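Local structure of uncharacterized hth-type transcriptional regulator YYBR (4A5N) at residues G25-I30 with R47-I52; I30-M35 with Y84-F89. The protein is a redox-responsive transcription regulator of the MarR/DUF24 type that probably acts by binding DNA. The protein carries 1 engineered substitution. One frame throughout, in Å; residues are numbered along the deposited sequence.

Contact 1: G25-I30 with R47-I52; sequences GKWKGI and RICPSI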
ATOM      1  N   GLY B  25       4.688  -2.632  -1.829  1.00 38.43           N
ATOM      2  CA  GLY B  25       5.800  -3.575  -1.786  1.00 40.61           C
ATOM      3  C   GLY B  25       6.669  -3.233  -0.584  1.00 39.93           C
ATOM      4  O   GLY B  25       6.328  -2.347   0.192  1.00 39.10           O
ATOM      5  N   LYS B  26       7.780  -3.932  -0.403  1.00 38.52           N
ATOM      6  CA  LYS B  26       8.538  -3.783   0.831  1.00 38.04           C
ATOM      7  C   LYS B  26       9.402  -2.506   0.994  1.00 35.37           C
ATOM      8  O   LYS B  26       9.726  -2.114   2.124  1.00 33.89           O
ATOM      9  CB  LYS B  26       9.385  -5.048   1.062  1.00 41.82           C
ATOM     10  CG  LYS B  26      10.200  -4.964   2.327  1.00 44.92           C
ATOM     11  CD  LYS B  26      10.659  -6.334   2.815  1.00 46.23           C
ATOM     12  CE  LYS B  26      11.050  -6.254   4.276  1.00 47.26           C
ATOM     13  NZ  LYS B  26      10.933  -7.599   4.906  1.00 48.53           N
ATOM     14  N   TRP B  27       9.723  -1.828  -0.109  1.00 33.27           N
ATOM     15  CA  TRP B  27      10.775  -0.835  -0.112  1.00 32.68           C
ATOM     16  C   TRP B  27      10.372   0.522  -0.610  1.00 28.64           C
ATOM     17  O   TRP B  27      10.950   1.506  -0.213  1.00 29.23           O
ATOM     18  CB  TRP B  27      11.901  -1.320  -1.000  1.00 33.95           C
ATOM     19  CG  TRP B  27      12.379  -2.719  -0.710  1.00 37.32           C
ATOM     20  CD1 TRP B  27      12.164  -3.856  -1.464  1.00 38.20           C
ATOM     21  CD2 TRP B  27      13.174  -3.152   0.430  1.00 40.20           C
ATOM     22  NE1 TRP B  27      12.778  -4.952  -0.887  1.00 41.70           N
ATOM     23  CE2 TRP B  27      13.401  -4.587   0.258  1.00 41.89           C
ATOM     24  CE3 TRP B  27      13.711  -2.516   1.538  1.00 42.11           C
ATOM     25  CZ2 TRP B  27      14.116  -5.324   1.172  1.00 45.14           C
ATOM     26  CZ3 TRP B  27      14.447  -3.270   2.446  1.00 42.01           C
ATOM     27  CH2 TRP B  27      14.638  -4.642   2.270  1.00 44.81           C
ATOM     28  N   LYS B  28       9.424   0.602  -1.513  1.00 27.94           N
ATOM     29  CA  LYS B  28       9.207   1.901  -2.178  1.00 26.52           C
ATOM     30  C   LYS B  28       8.754   2.983  -1.213  1.00 26.21           C
ATOM     31  O   LYS B  28       9.095   4.157  -1.381  1.00 26.28           O
ATOM     32  CB  LYS B  28       8.235   1.750  -3.348  1.00 29.36           C
ATOM     33  CG  LYS B  28       8.842   1.155  -4.613  1.00 29.79           C
ATOM     34  CD  LYS B  28       7.775   0.769  -5.609  1.00 30.90           C
ATOM     35  CE  LYS B  28       8.309  -0.073  -6.731  1.00 31.76           C
ATOM     36  NZ  LYS B  28       7.240  -0.280  -7.725  1.00 31.35           N
ATOM     37  N   GLY B  29       7.915   2.626  -0.249  1.00 26.66           N
ATOM     38  CA  GLY B  29       7.439   3.588   0.751  1.00 27.48           C
ATOM     39  C   GLY B  29       8.553   4.264   1.531  1.00 27.42           C
ATOM     40  O   GLY B  29       8.515   5.476   1.783  1.00 25.58           O
ATOM     41  N   ILE B  30       9.537   3.455   1.937  1.00 28.17           N
ATOM     42  CA  ILE B  30      10.692   3.918   2.681  1.00 28.99           C
ATOM     43  C   ILE B  30      11.518   4.834   1.801  1.00 26.13           C
ATOM     44  O   ILE B  30      11.883   5.928   2.230  1.00 25.85           O
ATOM     45  CB  ILE B  30      11.604   2.733   3.117  1.00 31.64           C
ATOM     46  CG1 ILE B  30      10.884   1.782   4.061  1.00 33.80           C
ATOM     47  CG2 ILE B  30      12.880   3.214   3.827  1.00 34.33           C
ATOM     48  CD1 ILE B  30      11.635   0.481   4.285  1.00 34.28           C
ATOM     49  N   ARG B  47      22.218   2.945   3.471  1.00 35.94           N
ATOM     50  CA  ARG B  47      22.323   3.190   4.915  1.00 37.84           C
ATOM     51  C   ARG B  47      20.925   3.269   5.529  1.00 37.66           C
ATOM     52  O   ARG B  47      20.741   2.926   6.680  1.00 39.84           O
ATOM     53  CB  ARG B  47      23.075   4.497   5.205  1.00 37.97           C
ATOM     54  CG  ARG B  47      24.525   4.485   4.758  1.00 39.08           C
ATOM     55  CD  ARG B  47      25.152   5.876   4.732  1.00 39.23           C
ATOM     56  NE  ARG B  47      26.434   5.728   4.088  1.00 39.79           N
ATOM     57  CZ  ARG B  47      26.888   6.466   3.094  1.00 39.68           C
ATOM     58  NH1 ARG B  47      26.197   7.504   2.618  1.00 37.50           N
ATOM     59  NH2 ARG B  47      28.051   6.172   2.586  1.00 39.28           N
ATOM     60  N   ILE B  48      19.954   3.790   4.787  1.00 38.61           N
ATOM     61  CA  ILE B  48      18.565   3.842   5.283  1.00 40.10           C
ATOM     62  C   ILE B  48      18.015   2.400   5.400  1.00 41.87           C
ATOM     63  O   ILE B  48      17.309   2.101   6.359  1.00 43.59           O
ATOM     64  CB  ILE B  48      17.689   4.815   4.421  1.00 39.23           C
ATOM     65  CG1 ILE B  48      18.178   6.256   4.613  1.00 38.43           C
ATOM     66  CG2 ILE B  48      16.201   4.732   4.755  1.00 38.27           C
ATOM     67  CD1 ILE B  48      18.013   7.126   3.372  1.00 37.92           C
ATOM     68  N   CYS B  49      18.383   1.502   4.481  1.00 40.96           N
ATOM     69  CA  CYS B  49      17.865   0.116   4.515  1.00 42.63           C
ATOM     70  C   CYS B  49      19.010  -0.846   4.419  1.00 40.85           C
ATOM     71  O   CYS B  49      19.311  -1.277   3.316  1.00 39.31           O
ATOM     72  CB  CYS B  49      16.921  -0.196   3.340  1.00 42.63           C
ATOM     73  SG  CYS B  49      15.734   1.064   2.839  1.00 45.61           S
ATOM     74  N   PRO B  50      19.657  -1.191   5.557  1.00 42.93           N
ATOM     75  CA  PRO B  50      20.780  -2.129   5.480  1.00 46.02           C
ATOM     76  C   PRO B  50      20.430  -3.549   5.027  1.00 47.80           C
ATOM     77  O   PRO B  50      21.295  -4.234   4.545  1.00 44.76           O
ATOM     78  CB  PRO B  50      21.349  -2.152   6.921  1.00 47.42           C
ATOM     79  CG  PRO B  50      20.281  -1.553   7.763  1.00 47.96           C
ATOM     80  CD  PRO B  50      19.557  -0.580   6.886  1.00 43.62           C
ATOM     81  N   SER B  51      19.181  -3.987   5.131  1.00 49.39           N
ATOM     82  CA  SER B  51      18.845  -5.287   4.568  1.00 50.25           C
ATOM     83  C   SER B  51      18.511  -5.271   3.053  1.00 48.82           C
ATOM     84  O   SER B  51      18.399  -6.347   2.473  1.00 52.23           O
ATOM     85  CB  SER B  51      17.730  -5.969   5.378  1.00 51.59           C
ATOM     86  OG  SER B  51      16.526  -5.222   5.330  1.00 51.44           O
ATOM     87  N   ILE B  52      18.356  -4.109   2.396  1.00 45.31           N
ATOM     88  CA  ILE B  52      18.125  -4.124   0.922  1.00 42.51           C
ATOM     89  C   ILE B  52      19.452  -4.574   0.265  1.00 45.03           C
ATOM     90  O   ILE B  52      20.560  -4.325   0.814  1.00 44.95           O
ATOM     91  CB  ILE B  52      17.459  -2.795   0.361  1.00 39.12           C
ATOM     92  CG1 ILE B  52      16.696  -3.062  -0.951  1.00 39.29           C
ATOM     93  CG2 ILE B  52      18.471  -1.697   0.124  1.00 37.56           C
ATOM     94  CD1 ILE B  52      15.914  -1.861  -1.515  1.00 36.35           C
TER
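The indole of Trp27 dominates this contact. Its CG stands beside the backbone N and anti to the carbonyl carbon (chi1 -51°), which carries the ring over to residues 47-52. Ile52 lies flat on one face. Its CG1 sits 3.7 Å from the centroid of the Trp27 six-membered ring, only 8° off the normal, in a well-centred CH-pi contact. The Ile52 side chain is extended, with CG1 anti to the backbone N (chi1 -155°). It therefore runs along the indole, from Ile52 CB near the outer benzo rim to CD1, which reaches Trp27 CD2 at 3.6 Å. The opposite face carries the aliphatic part of Lys26, whose CG lies over the ring centre. Ser51 OG comes in at the benzo edge, in the ring plane, 3.6 Å from Trp27 CH2. Residues 49-52 form a type I turn, closed by Ile52 N to Cys49 O at 3.1 Å, and this turn offers both Ser51 and Ile52 to the indole. It follows helix 42-48 and leads to helix 54-66, consistent with the turn of the helix-turn-helix in an HxlR-type domain. Trp27 itself occupies the N-cap position of helix 28-35 and also touches Met56 and Gln60 on helix 54-66. An alanine at Trp27 would remove the indole and would probably leave Ile52 and the turn less firmly packed against the start of helix 28-35. Cys49 works in two directions: CB approaches Trp27 CZ3 obliquely, while SG lies 3.7 Å from Ile30 CG2. The same Ile30 methyl meets Ile48 CG2 at 3.8 Å as the two side chains slide past each other. Both CG2 branches are anti to their own backbone N. Ile30 N also makes a weak hydrogen bond to Glu17 OE2 of the second subunit.

Contact 2: I30-M35 with Y84-F89; sequences ILFYHM and YSLTEF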
ATOM      1  N   ILE B  30       9.537   3.455   1.937  1.00 28.17           N
ATOM      2  CA  ILE B  30      10.692   3.918   2.681  1.00 28.99           C
ATOM      3  C   ILE B  30      11.518   4.834   1.801  1.00 26.13           C
ATOM      4  O   ILE B  30      11.883   5.928   2.230  1.00 25.85           O
ATOM      5  CB  ILE B  30      11.604   2.733   3.117  1.00 31.64           C
ATOM      6  CG1 ILE B  30      10.884   1.782   4.061  1.00 33.80           C
ATOM      7  CG2 ILE B  30      12.880   3.214   3.827  1.00 34.33           C
ATOM      8  CD1 ILE B  30      11.635   0.481   4.285  1.00 34.28           C
ATOM      9  N   LEU B  31      11.787   4.385   0.567  1.00 25.86           N
ATOM     10  CA  LEU B  31      12.610   5.132  -0.395  1.00 25.07           C
ATOM     11  C   LEU B  31      11.978   6.509  -0.634  1.00 25.01           C
ATOM     12  O   LEU B  31      12.629   7.529  -0.499  1.00 23.74           O
ATOM     13  CB  LEU B  31      12.743   4.386  -1.720  1.00 25.86           C
ATOM     14  CG  LEU B  31      13.520   3.067  -1.572  1.00 26.34           C
ATOM     15  CD1 LEU B  31      13.626   2.358  -2.921  1.00 26.75           C
ATOM     16  CD2 LEU B  31      14.865   3.372  -0.941  1.00 28.10           C
ATOM     17  N   PHE B  32      10.683   6.479  -0.940  1.00 26.06           N
ATOM     18  CA  PHE B  32       9.882   7.656  -1.136  1.00 25.27           C
ATOM     19  C   PHE B  32       9.950   8.617   0.040  1.00 25.51           C
ATOM     20  O   PHE B  32      10.220   9.826  -0.137  1.00 25.54           O
ATOM     21  CB  PHE B  32       8.420   7.245  -1.406  1.00 25.56           C
ATOM     22  CG  PHE B  32       7.525   8.406  -1.760  1.00 23.82           C
ATOM     23  CD1 PHE B  32       7.163   9.338  -0.799  1.00 24.08           C
ATOM     24  CD2 PHE B  32       7.082   8.565  -3.051  1.00 24.10           C
ATOM     25  CE1 PHE B  32       6.349  10.411  -1.137  1.00 25.35           C
ATOM     26  CE2 PHE B  32       6.297   9.667  -3.420  1.00 24.51           C
ATOM     27  CZ  PHE B  32       5.912  10.560  -2.448  1.00 23.71           C
ATOM     28  N   TYR B  33       9.680   8.108   1.240  1.00 27.04           N
ATOM     29  CA  TYR B  33       9.677   8.922   2.437  1.00 29.45           C
ATOM     30  C   TYR B  33      10.970   9.714   2.603  1.00 30.02           C
ATOM     31  O   TYR B  33      10.930  10.915   2.900  1.00 29.04           O
ATOM     32  CB  TYR B  33       9.382   8.106   3.706  1.00 30.45           C
ATOM     33  CG  TYR B  33       9.415   8.946   4.946  1.00 33.77           C
ATOM     34  CD1 TYR B  33       8.339   9.760   5.296  1.00 35.39           C
ATOM     35  CD2 TYR B  33      10.542   8.976   5.750  1.00 35.77           C
ATOM     36  CE1 TYR B  33       8.386  10.567   6.445  1.00 36.72           C
ATOM     37  CE2 TYR B  33      10.598   9.776   6.882  1.00 38.90           C
ATOM     38  CZ  TYR B  33       9.526  10.560   7.227  1.00 38.31           C
ATOM     39  OH  TYR B  33       9.641  11.332   8.361  1.00 40.97           O
ATOM     40  N   HIS B  34      12.091   9.055   2.342  1.00 28.15           N
ATOM     41  CA  HIS B  34      13.397   9.644   2.551  1.00 29.05           C
ATOM     42  C   HIS B  34      13.770  10.649   1.473  1.00 27.95           C
ATOM     43  O   HIS B  34      14.658  11.458   1.660  1.00 28.16           O
ATOM     44  CB  HIS B  34      14.429   8.536   2.775  1.00 29.85           C
ATOM     45  CG  HIS B  34      14.337   7.912   4.175  1.00 32.57           C
ATOM     46  ND1 HIS B  34      15.054   8.379   5.231  1.00 35.32           N
ATOM     47  CD2 HIS B  34      13.563   6.849   4.674  1.00 31.99           C
ATOM     48  CE1 HIS B  34      14.731   7.680   6.334  1.00 34.47           C
ATOM     49  NE2 HIS B  34      13.822   6.747   5.994  1.00 33.37           N
ATOM     50  N   MET B  35      13.033  10.667   0.379  1.00 24.82           N
ATOM     51  CA  MET B  35      13.222  11.733  -0.603  1.00 25.32           C
ATOM     52  C   MET B  35      12.328  12.936  -0.364  1.00 25.97           C
ATOM     53  O   MET B  35      12.486  13.947  -1.065  1.00 24.33           O
ATOM     54  CB  MET B  35      13.036  11.233  -2.017  1.00 24.72           C
ATOM     55  CG  MET B  35      14.191  10.371  -2.529  1.00 25.71           C
ATOM     56  SD  MET B  35      13.943   9.665  -4.184  1.00 26.17           S
ATOM     57  CE  MET B  35      13.021   8.178  -3.751  1.00 27.35           C
ATOM     58  N   TYR B  84      18.743  10.821  -6.773  1.00 28.13           N
ATOM     59  CA  TYR B  84      17.342  10.423  -6.869  1.00 27.54           C
ATOM     60  C   TYR B  84      16.470  11.421  -6.095  1.00 28.31           C
ATOM     61  O   TYR B  84      16.758  11.737  -4.928  1.00 27.92           O
ATOM     62  CB  TYR B  84      17.164   9.034  -6.265  1.00 26.44           C
ATOM     63  CG  TYR B  84      17.958   8.006  -6.984  1.00 26.19           C
ATOM     64  CD1 TYR B  84      17.437   7.352  -8.092  1.00 26.73           C
ATOM     65  CD2 TYR B  84      19.246   7.693  -6.572  1.00 27.50           C
ATOM     66  CE1 TYR B  84      18.191   6.414  -8.780  1.00 28.43           C
ATOM     67  CE2 TYR B  84      20.006   6.745  -7.251  1.00 28.40           C
ATOM     68  CZ  TYR B  84      19.463   6.118  -8.360  1.00 29.73           C
ATOM     69  OH  TYR B  84      20.178   5.161  -9.050  1.00 31.46           O
ATOM     70  N   SER B  85      15.405  11.889  -6.738  1.00 27.54           N
ATOM     71  CA  SER B  85      14.499  12.840  -6.118  1.00 27.05           C
ATOM     72  C   SER B  85      13.087  12.551  -6.526  1.00 26.45           C
ATOM     73  O   SER B  85      12.852  11.777  -7.500  1.00 27.69           O
ATOM     74  CB  SER B  85      14.884  14.241  -6.548  1.00 26.69           C
ATOM     75  OG  SER B  85      14.995  14.329  -7.963  1.00 28.95           O
ATOM     76  N   LEU B  86      12.137  13.188  -5.838  1.00 24.57           N
ATOM     77  CA  LEU B  86      10.750  13.074  -6.209  1.00 24.40           C
ATOM     78  C   LEU B  86      10.484  14.056  -7.335  1.00 24.44           C
ATOM     79  O   LEU B  86      10.933  15.164  -7.327  1.00 26.72           O
ATOM     80  CB  LEU B  86       9.811  13.349  -5.039  1.00 25.13           C
ATOM     81  CG  LEU B  86       9.890  12.497  -3.788  1.00 25.72           C
ATOM     82  CD1 LEU B  86       8.849  12.979  -2.780  1.00 28.24           C
ATOM     83  CD2 LEU B  86       9.678  11.024  -4.174  1.00 24.67           C
ATOM     84  N   THR B  87       9.742  13.616  -8.315  1.00 24.76           N
ATOM     85  CA  THR B  87       9.241  14.490  -9.351  1.00 26.88           C
ATOM     86  C   THR B  87       8.045  15.235  -8.759  1.00 26.38           C
ATOM     87  O   THR B  87       7.494  14.826  -7.721  1.00 23.35           O
ATOM     88  CB  THR B  87       8.781  13.658 -10.559  1.00 27.99           C
ATOM     89  OG1 THR B  87       7.690  12.807 -10.181  1.00 25.04           O
ATOM     90  CG2 THR B  87       9.946  12.811 -11.121  1.00 28.11           C
ATOM     91  N   GLU B  88       7.611  16.294  -9.418  1.00 27.03           N
ATOM     92  CA  GLU B  88       6.367  16.938  -9.056  1.00 30.50           C
ATOM     93  C   GLU B  88       5.175  15.958  -9.035  1.00 27.45           C
ATOM     94  O   GLU B  88       4.346  16.016  -8.153  1.00 26.63           O
ATOM     95  CB  GLU B  88       6.091  18.148  -9.974  1.00 34.52           C
ATOM     96  CG  GLU B  88       7.035  19.317  -9.690  1.00 42.63           C
ATOM     97  CD  GLU B  88       7.222  19.604  -8.184  1.00 49.30           C
ATOM     98  OE1 GLU B  88       6.223  19.944  -7.491  1.00 52.76           O
ATOM     99  OE2 GLU B  88       8.371  19.455  -7.676  1.00 54.55           O
ATOM    100  N   PHE B  89       5.119  15.042  -9.988  1.00 26.49           N
ATOM    101  CA  PHE B  89       4.088  14.033 -10.023  1.00 26.82           C
ATOM    102  C   PHE B  89       4.221  13.122  -8.782  1.00 26.42           C
ATOM    103  O   PHE B  89       3.263  12.862  -8.039  1.00 26.20           O
ATOM    104  CB  PHE B  89       4.267  13.215 -11.282  1.00 28.77           C
ATOM    105  CG  PHE B  89       3.234  12.160 -11.470  1.00 30.31           C
ATOM    106  CD1 PHE B  89       1.875  12.474 -11.433  1.00 33.01           C
ATOM    107  CD2 PHE B  89       3.605  10.841 -11.691  1.00 32.59           C
ATOM    108  CE1 PHE B  89       0.910  11.489 -11.611  1.00 35.66           C
ATOM    109  CE2 PHE B  89       2.640   9.861 -11.883  1.00 34.77           C
ATOM    110  CZ  PHE B  89       1.297  10.177 -11.846  1.00 33.83           C
TER
HETATM  111  O   HOH W   1      13.273  14.618  -3.495  1.00 27.40           O
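The Phe32 ring takes Leu86 on one face. Leu86 CD2 stands 3.7 Å above the plane of the Phe32 ring, displaced toward the rim on the CD2-CE2 side. Its line to the centroid is 21° off the normal, so this is a CH-pi contact. Leu86 CD1 reaches further round and meets Phe32 CZ at 3.8 Å. The two side chains cross at about a right angle, and both methyls of Leu86 meet the ring. Phe32 CG is anti to the backbone N (chi1 -174°), which swings the ring toward the strand. On another side of the helix, Tyr33 CD2 lies over one face of the His34 ring, and Ile30 O lies at the His34 edge, in plane. Met35 joins the strand by a different route. Its CB packs on Leu86 CG at 3.8 Å. The chain then runs out straight and bends at chi3. SD rests against the backbone of Tyr84 and Ser85, 3.6 Å from Tyr84 O, and also touches Tyr84 CB. No direct hydrogen bond joins the two segments. One water bridges them instead: it donates to Met35 O at 2.6 Å and accepts from Leu86 N at 3.0 Å. It gives both backbone groups a polar partner within a largely apolar, buried contact. Just beyond Leu86, Thr87 is the N-cap of helix 88-91, with its OG1 bonded to Gly90 N. Helix segment 30-35 crosses strand 84-86 steeply, at 81°, with the segment axes 8.1 Å apart at their closest. Strand 81-86 pairs antiparallel with 70-75, in a hairpin consistent with the wing of a winged helix. Met35 also touches Val70 on that partner strand and Phe45 on helix 42-48, so helix 28-35 packs between the hairpin and the helix-turn-helix.

Both contacts use helix 28-35. Contact 1 takes its beginning and contact 2 its later turns; Ile30 lies in both helix segments but packs only in contact 1. Their centres are 13 Å apart. Contact 2 is the more buried; contact 1 is only partly buried, and Ser51 at the indole edge is exposed. Contact 1 joins the helix to the turn after helix 42-48, contact 2 to the strand hairpin. Both rely on aliphatic groups over aromatic faces, but only contact 2 has a bridging water. The two also meet directly, where Ile48 CG2 packs 3.4 Å from His34 NE2. Each comes within reach of the second subunit, contact 1 through more of its residues.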